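Local coordinates for beta-catenin homolog sys-1 (Caenorhabditis elegans, PDB 3C2G), which acts as a transcription coregulator in the Wnt signaling asymmetry pathway, activating or repressing target genes through partners such as the TCF factor pop-1, which it binds directly, at residues Ser344-Leu349 and Cys395-Asn400; Thr374-Tyr379 and Cys399-Thr404; Ala303-Leu308 and Asp339-Ser344. All coordinates share one frame; numbering follows the deposited sequence.

Interaction 1. Residues Ser344-Leu349 and Cys395-Asn400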
loop_
_atom_site.group_PDB
_atom_site.type_symbol
_atom_site.label_atom_id
_atom_site.label_comp_id
_atom_site.label_asym_id
_atom_site.label_seq_id
_atom_site.Cartn_x
_atom_site.Cartn_y
_atom_site.Cartn_z
ATOM N N SER A 344 -0.831 8.135 -5.377
ATOM C CA SER A 344 -1.862 7.696 -4.438
ATOM C C SER A 344 -3.237 8.240 -4.801
ATOM O O SER A 344 -4.216 7.499 -4.795
ATOM C CB SER A 344 -1.514 8.119 -3.011
ATOM O OG SER A 344 -0.226 7.674 -2.632
ATOM N N GLY A 345 -3.297 9.535 -5.111
ATOM C CA GLY A 345 -4.548 10.206 -5.429
ATOM C C GLY A 345 -5.210 9.661 -6.681
ATOM O O GLY A 345 -6.411 9.381 -6.679
ATOM N N THR A 346 -4.438 9.517 -7.759
ATOM C CA THR A 346 -4.987 9.002 -9.003
ATOM C C THR A 346 -5.373 7.527 -8.867
ATOM O O THR A 346 -6.318 7.072 -9.520
ATOM C CB THR A 346 -4.028 9.190 -10.229
ATOM O OG1 THR A 346 -2.787 8.505 -10.005
ATOM C CG2 THR A 346 -3.766 10.663 -10.512
ATOM N N GLY A 347 -4.624 6.784 -8.044
ATOM C CA GLY A 347 -4.922 5.387 -7.760
ATOM C C GLY A 347 -6.253 5.287 -7.046
ATOM O O GLY A 347 -7.107 4.490 -7.416
ATOM N N PHE A 348 -6.435 6.125 -6.034
ATOM C CA PHE A 348 -7.695 6.247 -5.323
ATOM C C PHE A 348 -8.882 6.632 -6.232
ATOM O O PHE A 348 -9.980 6.088 -6.102
ATOM C CB PHE A 348 -7.549 7.272 -4.191
ATOM C CG PHE A 348 -8.832 7.577 -3.492
ATOM C CD1 PHE A 348 -9.269 6.787 -2.445
ATOM C CD2 PHE A 348 -9.624 8.636 -3.904
ATOM C CE1 PHE A 348 -10.477 7.070 -1.793
ATOM C CE2 PHE A 348 -10.832 8.914 -3.280
ATOM C CZ PHE A 348 -11.257 8.138 -2.220
ATOM N N LEU A 349 -8.658 7.597 -7.116
ATOM C CA LEU A 349 -9.674 8.078 -8.028
ATOM C C LEU A 349 -10.177 6.943 -8.920
ATOM O O LEU A 349 -11.384 6.747 -9.069
ATOM C CB LEU A 349 -9.089 9.213 -8.875
ATOM C CG LEU A 349 -10.028 9.991 -9.791
ATOM C CD1 LEU A 349 -11.224 10.597 -9.018
ATOM C CD2 LEU A 349 -9.242 11.062 -10.563
ATOM N N CYS A 395 4.949 5.774 -14.832
ATOM C CA CYS A 395 4.316 4.738 -15.582
ATOM C C CYS A 395 3.027 4.276 -14.894
ATOM O O CYS A 395 1.983 4.194 -15.529
ATOM C CB CYS A 395 5.317 3.599 -15.731
ATOM S SG CYS A 395 4.769 2.212 -16.678
ATOM N N GLU A 396 3.107 3.996 -13.599
ATOM C CA GLU A 396 1.944 3.676 -12.777
ATOM C C GLU A 396 0.955 4.848 -12.652
ATOM O O GLU A 396 -0.254 4.641 -12.524
ATOM C CB GLU A 396 2.413 3.229 -11.391
ATOM C CG GLU A 396 3.075 1.830 -11.341
ATOM C CD GLU A 396 3.885 1.596 -10.062
ATOM O OE1 GLU A 396 4.478 2.564 -9.531
ATOM O OE2 GLU A 396 3.944 0.437 -9.595
ATOM N N ILE A 397 1.462 6.074 -12.688
ATOM C CA ILE A 397 0.602 7.257 -12.647
ATOM C C ILE A 397 -0.277 7.386 -13.909
ATOM O O ILE A 397 -1.503 7.517 -13.813
ATOM C CB ILE A 397 1.411 8.555 -12.398
ATOM C CG1 ILE A 397 1.950 8.565 -10.958
ATOM C CG2 ILE A 397 0.537 9.781 -12.662
ATOM C CD1 ILE A 397 2.827 9.734 -10.615
ATOM N N ILE A 398 0.354 7.345 -15.081
ATOM C CA ILE A 398 -0.366 7.397 -16.346
ATOM C C ILE A 398 -1.347 6.237 -16.425
ATOM O O ILE A 398 -2.478 6.391 -16.883
ATOM C CB ILE A 398 0.594 7.356 -17.542
ATOM C CG1 ILE A 398 1.504 8.581 -17.516
ATOM C CG2 ILE A 398 -0.187 7.305 -18.873
ATOM C CD1 ILE A 398 2.699 8.443 -18.435
ATOM N N CYS A 399 -0.911 5.078 -15.949
ATOM C CA CYS A 399 -1.764 3.911 -15.936
ATOM C C CYS A 399 -3.011 4.127 -15.077
ATOM O O CYS A 399 -4.106 3.769 -15.498
ATOM C CB CYS A 399 -0.993 2.695 -15.475
ATOM S SG CYS A 399 -1.915 1.192 -15.774
ATOM N N ASN A 400 -2.843 4.722 -13.890
ATOM C CA ASN A 400 -3.976 5.120 -13.056
ATOM C C ASN A 400 -4.935 6.071 -13.757
ATOM O O ASN A 400 -6.147 5.914 -13.652
ATOM C CB ASN A 400 -3.501 5.814 -11.774
ATOM C CG ASN A 400 -2.836 4.865 -10.790
ATOM O OD1 ASN A 400 -3.074 3.657 -10.804
ATOM N ND2 ASN A 400 -2.018 5.422 -9.914
#
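T346 and N400 provide the polar part of this helix pairing. N400 ND2 gives an N-H to T346 OG1 at 3.2 Å, with a moderately bent N-H...O angle of 146° and the hydroxyl tilted a little from the amide plane. That hydroxyl is also bonded to I342 O, one turn back in its own helix; chi1 of 60°, which sets OG1 between the backbone N and the carbonyl carbon, lets it serve both. At the other end of the amide, N400 OD1 accepts from R403.

Close van der Waals contact accompanies the bond. The two side chains cross at about a right angle, with N400 CB 3.7 Å from T346 CB, while N400 CG lies 3.7 Å from G347 CA. The absence of a side chain at G347 is consistent with the close backbones, G347 CA to N400 CA being 5.4 Å. I397 flanks the pair more loosely, I397 CG2 lying 4.4 Å from T346 OG1. The segment axes approach to 8.8 Å at 30°.

N400 also packs on an aromatic side chain of the bound peptide. Gripped at both ends, its buried amide should have a fixed rotation, so the T346-N400 bond helps join these two armadillo-domain helices beside the peptide.

Interaction 2. Residues Thr374-Tyr379 and Cys399-Thr404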
loop_
_atom_site.group_PDB
_atom_site.type_symbol
_atom_site.label_atom_id
_atom_site.label_comp_id
_atom_site.label_asym_id
_atom_site.label_seq_id
_atom_site.Cartn_x
_atom_site.Cartn_y
_atom_site.Cartn_z
ATOM N N THR A 374 -4.397 16.734 -17.833
ATOM C CA THR A 374 -3.306 17.550 -17.335
ATOM C C THR A 374 -2.204 16.705 -16.669
ATOM O O THR A 374 -1.023 16.967 -16.859
ATOM C CB THR A 374 -3.849 18.600 -16.345
ATOM O OG1 THR A 374 -4.895 19.343 -16.981
ATOM C CG2 THR A 374 -2.754 19.559 -15.867
ATOM N N ILE A 375 -2.589 15.683 -15.910
ATOM C CA ILE A 375 -1.602 14.857 -15.214
ATOM C C ILE A 375 -0.766 14.048 -16.187
ATOM O O ILE A 375 0.446 13.991 -16.058
ATOM C CB ILE A 375 -2.247 13.946 -14.151
ATOM C CG1 ILE A 375 -2.784 14.788 -13.013
ATOM C CG2 ILE A 375 -1.241 12.984 -13.584
ATOM C CD1 ILE A 375 -4.010 14.181 -12.403
ATOM N N ILE A 376 -1.411 13.437 -17.169
ATOM C CA ILE A 376 -0.685 12.675 -18.175
ATOM C C ILE A 376 0.285 13.579 -18.959
ATOM O O ILE A 376 1.440 13.212 -19.157
ATOM C CB ILE A 376 -1.658 11.939 -19.110
ATOM C CG1 ILE A 376 -2.385 10.844 -18.334
ATOM C CG2 ILE A 376 -0.926 11.325 -20.294
ATOM C CD1 ILE A 376 -3.652 10.385 -18.981
ATOM N N SER A 377 -0.183 14.771 -19.345
ATOM C CA SER A 377 0.569 15.721 -20.191
ATOM C C SER A 377 1.834 16.312 -19.586
ATOM O O SER A 377 2.710 16.765 -20.322
ATOM C CB SER A 377 -0.323 16.888 -20.613
ATOM O OG SER A 377 -1.373 16.434 -21.429
ATOM N N LYS A 378 1.913 16.336 -18.261
ATOM C CA LYS A 378 3.009 17.015 -17.575
ATOM C C LYS A 378 4.320 16.225 -17.596
ATOM O O LYS A 378 5.381 16.791 -17.363
ATOM C CB LYS A 378 2.611 17.368 -16.133
ATOM C CG LYS A 378 2.633 16.180 -15.183
ATOM C CD LYS A 378 1.798 16.420 -13.932
ATOM C CE LYS A 378 2.661 16.797 -12.735
ATOM N NZ LYS A 378 1.794 17.069 -11.557
ATOM N N TYR A 379 4.252 14.927 -17.877
ATOM C CA TYR A 379 5.441 14.072 -17.824
ATOM C C TYR A 379 6.129 13.921 -19.165
ATOM O O TYR A 379 5.469 13.905 -20.205
ATOM C CB TYR A 379 5.111 12.686 -17.260
ATOM C CG TYR A 379 4.645 12.726 -15.837
ATOM C CD1 TYR A 379 5.532 13.015 -14.804
ATOM C CD2 TYR A 379 3.307 12.497 -15.519
ATOM C CE1 TYR A 379 5.103 13.069 -13.493
ATOM C CE2 TYR A 379 2.870 12.552 -14.213
ATOM C CZ TYR A 379 3.773 12.835 -13.208
ATOM O OH TYR A 379 3.345 12.887 -11.910
ATOM N N CYS A 399 -0.911 5.078 -15.949
ATOM C CA CYS A 399 -1.764 3.911 -15.936
ATOM C C CYS A 399 -3.011 4.127 -15.077
ATOM O O CYS A 399 -4.106 3.769 -15.498
ATOM C CB CYS A 399 -0.993 2.695 -15.475
ATOM S SG CYS A 399 -1.915 1.192 -15.774
ATOM N N ASN A 400 -2.843 4.722 -13.890
ATOM C CA ASN A 400 -3.976 5.120 -13.056
ATOM C C ASN A 400 -4.935 6.071 -13.757
ATOM O O ASN A 400 -6.147 5.914 -13.652
ATOM C CB ASN A 400 -3.501 5.814 -11.774
ATOM C CG ASN A 400 -2.836 4.865 -10.790
ATOM O OD1 ASN A 400 -3.074 3.657 -10.804
ATOM N ND2 ASN A 400 -2.018 5.422 -9.914
ATOM N N CYS A 401 -4.399 7.080 -14.430
ATOM C CA CYS A 401 -5.243 8.082 -15.081
ATOM C C CYS A 401 -6.111 7.480 -16.188
ATOM O O CYS A 401 -7.316 7.704 -16.218
ATOM C CB CYS A 401 -4.410 9.245 -15.602
ATOM S SG CYS A 401 -3.667 10.289 -14.305
ATOM N N LEU A 402 -5.504 6.668 -17.046
ATOM C CA LEU A 402 -6.207 6.017 -18.141
ATOM C C LEU A 402 -7.217 4.993 -17.659
ATOM O O LEU A 402 -8.270 4.804 -18.286
ATOM C CB LEU A 402 -5.222 5.362 -19.100
ATOM C CG LEU A 402 -4.222 6.278 -19.798
ATOM C CD1 LEU A 402 -3.229 5.407 -20.504
ATOM C CD2 LEU A 402 -4.870 7.270 -20.786
ATOM N N ARG A 403 -6.917 4.326 -16.552
ATOM C CA ARG A 403 -7.894 3.410 -15.953
ATOM C C ARG A 403 -9.110 4.206 -15.433
ATOM O O ARG A 403 -10.250 3.767 -15.537
ATOM C CB ARG A 403 -7.244 2.580 -14.843
ATOM C CG ARG A 403 -7.740 1.144 -14.769
ATOM C CD ARG A 403 -6.997 0.278 -13.710
ATOM N NE ARG A 403 -6.716 1.020 -12.482
ATOM C CZ ARG A 403 -5.497 1.380 -12.096
ATOM N NH1 ARG A 403 -4.437 1.034 -12.833
ATOM N NH2 ARG A 403 -5.340 2.092 -10.976
ATOM N N THR A 404 -8.872 5.396 -14.903
ATOM C CA THR A 404 -9.974 6.241 -14.486
ATOM C C THR A 404 -10.782 6.692 -15.701
ATOM O O THR A 404 -12.013 6.666 -15.661
ATOM C CB THR A 404 -9.486 7.466 -13.710
ATOM O OG1 THR A 404 -8.622 7.030 -12.659
ATOM C CG2 THR A 404 -10.666 8.252 -13.138
#
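I376 reaches across to C401 and L402, and its course from CB outward tells most of the story. Its CB leaves the backbone toward helix 388-409. The two branches then part: with chi1 at -68°, CG1 lies anti to the carbonyl carbon and carries the longer arm to the neighbour. I376 CG1 comes within 3.8 Å of C401 CB. The chain stays extended to its tip, where I376 CD1 approaches C401 CB more closely, at 3.6 Å, and also touches the L402 methyl CD2 at 3.8 Å. The side chains of I376 and L402 cross at about a right angle and touch methyl to methyl.

C401 is the point of convergence. Its CB receives I376, while C401 SG turns to I375, 3.7 Å from I375 CG2 and 3.9 Å from I375 CB. Two successive residues of helix 368-377 therefore lie against different atoms of one small side chain, and the backbones remain well separated, I376 CA to C401 CA being 7.2 Å.

Some polar groups of 399-404 bond within the helix: T404 OG1 donates to N400 O at 2.9 Å, joining T404 N, which reaches the same oxygen from the opposite face of its plane. R403 NH2, besides its bond to N400 OD1, bonds S350 OG of helix 339-352. On helix 437-448, I376 packs on I439 and L402 on L443.

With no hydrogen bond passing between the segments, van der Waals contact and the burial of methyl, methylene and thiol groups account for this contact.

Interaction 3. Residues Ala303-Leu308 and Asp339-Ser344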
loop_
_atom_site.group_PDB
_atom_site.type_symbol
_atom_site.label_atom_id
_atom_site.label_comp_id
_atom_site.label_asym_id
_atom_site.label_seq_id
_atom_site.Cartn_x
_atom_site.Cartn_y
_atom_site.Cartn_z
ATOM N N ALA A 303 1.449 10.149 3.928
ATOM C CA ALA A 303 1.032 8.991 4.693
ATOM C C ALA A 303 -0.483 8.806 4.671
ATOM O O ALA A 303 -0.966 7.685 4.651
ATOM C CB ALA A 303 1.558 9.058 6.120
ATOM N N GLY A 304 -1.216 9.909 4.692
ATOM C CA GLY A 304 -2.673 9.890 4.583
ATOM C C GLY A 304 -3.144 9.366 3.241
ATOM O O GLY A 304 -4.048 8.518 3.174
ATOM N N CYS A 305 -2.508 9.843 2.175
ATOM C CA CYS A 305 -2.862 9.445 0.812
ATOM C C CYS A 305 -2.545 7.977 0.522
ATOM O O CYS A 305 -3.298 7.304 -0.187
ATOM C CB CYS A 305 -2.239 10.404 -0.210
ATOM S SG CYS A 305 -2.985 12.100 -0.101
ATOM N N LYS A 306 -1.452 7.486 1.101
ATOM C CA LYS A 306 -1.078 6.060 1.066
ATOM C C LYS A 306 -2.196 5.172 1.633
ATOM O O LYS A 306 -2.548 4.155 1.040
ATOM C CB LYS A 306 0.203 5.852 1.877
ATOM C CG LYS A 306 0.882 4.494 1.723
ATOM C CD LYS A 306 1.949 4.316 2.832
ATOM C CE LYS A 306 2.838 3.055 2.655
ATOM N NZ LYS A 306 2.097 1.782 2.351
ATOM N N LEU A 307 -2.752 5.573 2.773
ATOM C CA LEU A 307 -3.852 4.863 3.382
ATOM C C LEU A 307 -5.160 4.976 2.565
ATOM O O LEU A 307 -5.904 4.010 2.451
ATOM C CB LEU A 307 -4.053 5.342 4.829
ATOM C CG LEU A 307 -5.124 4.626 5.670
ATOM C CD1 LEU A 307 -4.869 3.124 5.825
ATOM C CD2 LEU A 307 -5.324 5.300 7.039
ATOM N N LEU A 308 -5.430 6.153 2.009
ATOM C CA LEU A 308 -6.548 6.335 1.099
ATOM C C LEU A 308 -6.442 5.359 -0.057
ATOM O O LEU A 308 -7.410 4.683 -0.384
ATOM C CB LEU A 308 -6.603 7.762 0.569
ATOM C CG LEU A 308 -7.225 8.786 1.516
ATOM C CD1 LEU A 308 -7.162 10.177 0.907
ATOM C CD2 LEU A 308 -8.653 8.424 1.849
ATOM N N ASP A 339 5.242 13.227 -6.723
ATOM C CA ASP A 339 4.721 12.088 -7.468
ATOM C C ASP A 339 4.070 11.004 -6.625
ATOM O O ASP A 339 3.159 10.329 -7.104
ATOM C CB ASP A 339 5.804 11.487 -8.361
ATOM C CG ASP A 339 6.130 12.371 -9.560
ATOM O OD1 ASP A 339 5.292 13.224 -9.947
ATOM O OD2 ASP A 339 7.235 12.207 -10.123
ATOM N N GLU A 340 4.517 10.836 -5.382
ATOM C CA GLU A 340 3.921 9.825 -4.515
ATOM C C GLU A 340 2.482 10.192 -4.213
ATOM O O GLU A 340 1.612 9.332 -4.162
ATOM C CB GLU A 340 4.706 9.671 -3.206
ATOM C CG GLU A 340 6.029 8.927 -3.344
ATOM C CD GLU A 340 5.871 7.499 -3.869
ATOM O OE1 GLU A 340 4.893 6.812 -3.474
ATOM O OE2 GLU A 340 6.735 7.067 -4.676
ATOM N N VAL A 341 2.240 11.479 -4.012
ATOM C CA VAL A 341 0.904 11.960 -3.743
ATOM C C VAL A 341 0.038 11.814 -5.004
ATOM O O VAL A 341 -1.102 11.370 -4.914
ATOM C CB VAL A 341 0.931 13.415 -3.194
ATOM C CG1 VAL A 341 -0.453 13.965 -3.050
ATOM C CG2 VAL A 341 1.612 13.447 -1.836
ATOM N N ILE A 342 0.594 12.147 -6.173
ATOM C CA ILE A 342 -0.123 12.007 -7.435
ATOM C C ILE A 342 -0.464 10.543 -7.655
ATOM O O ILE A 342 -1.574 10.205 -8.082
ATOM C CB ILE A 342 0.692 12.516 -8.658
ATOM C CG1 ILE A 342 1.145 13.977 -8.489
ATOM C CG2 ILE A 342 -0.092 12.343 -9.938
ATOM C CD1 ILE A 342 0.079 14.924 -8.036
ATOM N N TYR A 343 0.494 9.682 -7.349
ATOM C CA TYR A 343 0.313 8.258 -7.513
ATOM C C TYR A 343 -0.827 7.757 -6.655
ATOM O O TYR A 343 -1.703 7.061 -7.160
ATOM C CB TYR A 343 1.587 7.510 -7.169
ATOM C CG TYR A 343 1.394 6.023 -7.058
ATOM C CD1 TYR A 343 1.143 5.244 -8.208
ATOM C CD2 TYR A 343 1.477 5.376 -5.811
ATOM C CE1 TYR A 343 0.971 3.868 -8.118
ATOM C CE2 TYR A 343 1.311 3.989 -5.707
ATOM C CZ TYR A 343 1.053 3.238 -6.859
ATOM O OH TYR A 343 0.885 1.863 -6.775
ATOM N N SER A 344 -0.831 8.135 -5.377
ATOM C CA SER A 344 -1.862 7.696 -4.438
ATOM C C SER A 344 -3.237 8.240 -4.801
ATOM O O SER A 344 -4.216 7.499 -4.795
ATOM C CB SER A 344 -1.514 8.119 -3.011
ATOM O OG SER A 344 -0.226 7.674 -2.632
#
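C305 and S344 bury the most surface here, and they meet through their CB atoms, 3.7 Å apart. S344 CB also rests against the backbone of the other helix, 3.4 Å from C305 O, so a small side chain sits directly on a peptide group. This brings C305 CA and S344 CA to 5.6 Å and the segment axes to 8.9 Å, the helices running nearly parallel at 24°.

The serine hydroxyl does not spend its hydrogen on the partner helix. With chi1 at -54°, S344 OG stands beside its own backbone N and reaches back one turn, donating to E340 O at 2.9 Å. That carbonyl also takes the S344 N-H, the two donors arriving from opposite faces of its plane. The buried hydroxyl thus has a partner inside its own helix, and what it offers across the interface is mainly bulk; K306 N lies 3.9 Å from S344 OG without a bond.

V341, one turn before S344, makes the third contribution. V341 CG1 faces C305 SG at 4.3 Å, a looser apolar touch that widens the contact beyond the serine. V341 also packs on I301 and R302 in the same helix as C305. At the exposed margin, K306 borders the contact through its backbone, and its side chain leads away.

Y343, next to S344, packs on an aromatic side chain of the bound peptide and makes a cation-pi contact with R393. Close, nearly parallel packing of this kind between helices that are not consecutive in the chain is characteristic of the armadillo superhelix, whose aligned helices offer a face for extended ligands.

All three contacts are buried; interaction 3 alone includes an exposed touching residue, the lysine at its margin. Helix 339-352 joins interactions 3 and 1, and helix 388-409 joins interactions 1 and 2, so the three form a connected series. Interactions 1 and 3 bring near-parallel helices close, interaction 1 at T346, G347 and N400, interaction 3 at C305 and S344, one with a hydrogen bond across the interface, the other with none. Interaction 2 instead packs a different helix by aliphatic and thiol groups. Interactions 1 and 2 meet where T346 CG2 touches C401 SG at 3.8 Å, and a probable hydrogen bond from Y379 OH to D339 OD1, 2.8 Å, connects interaction 2 to interaction 3.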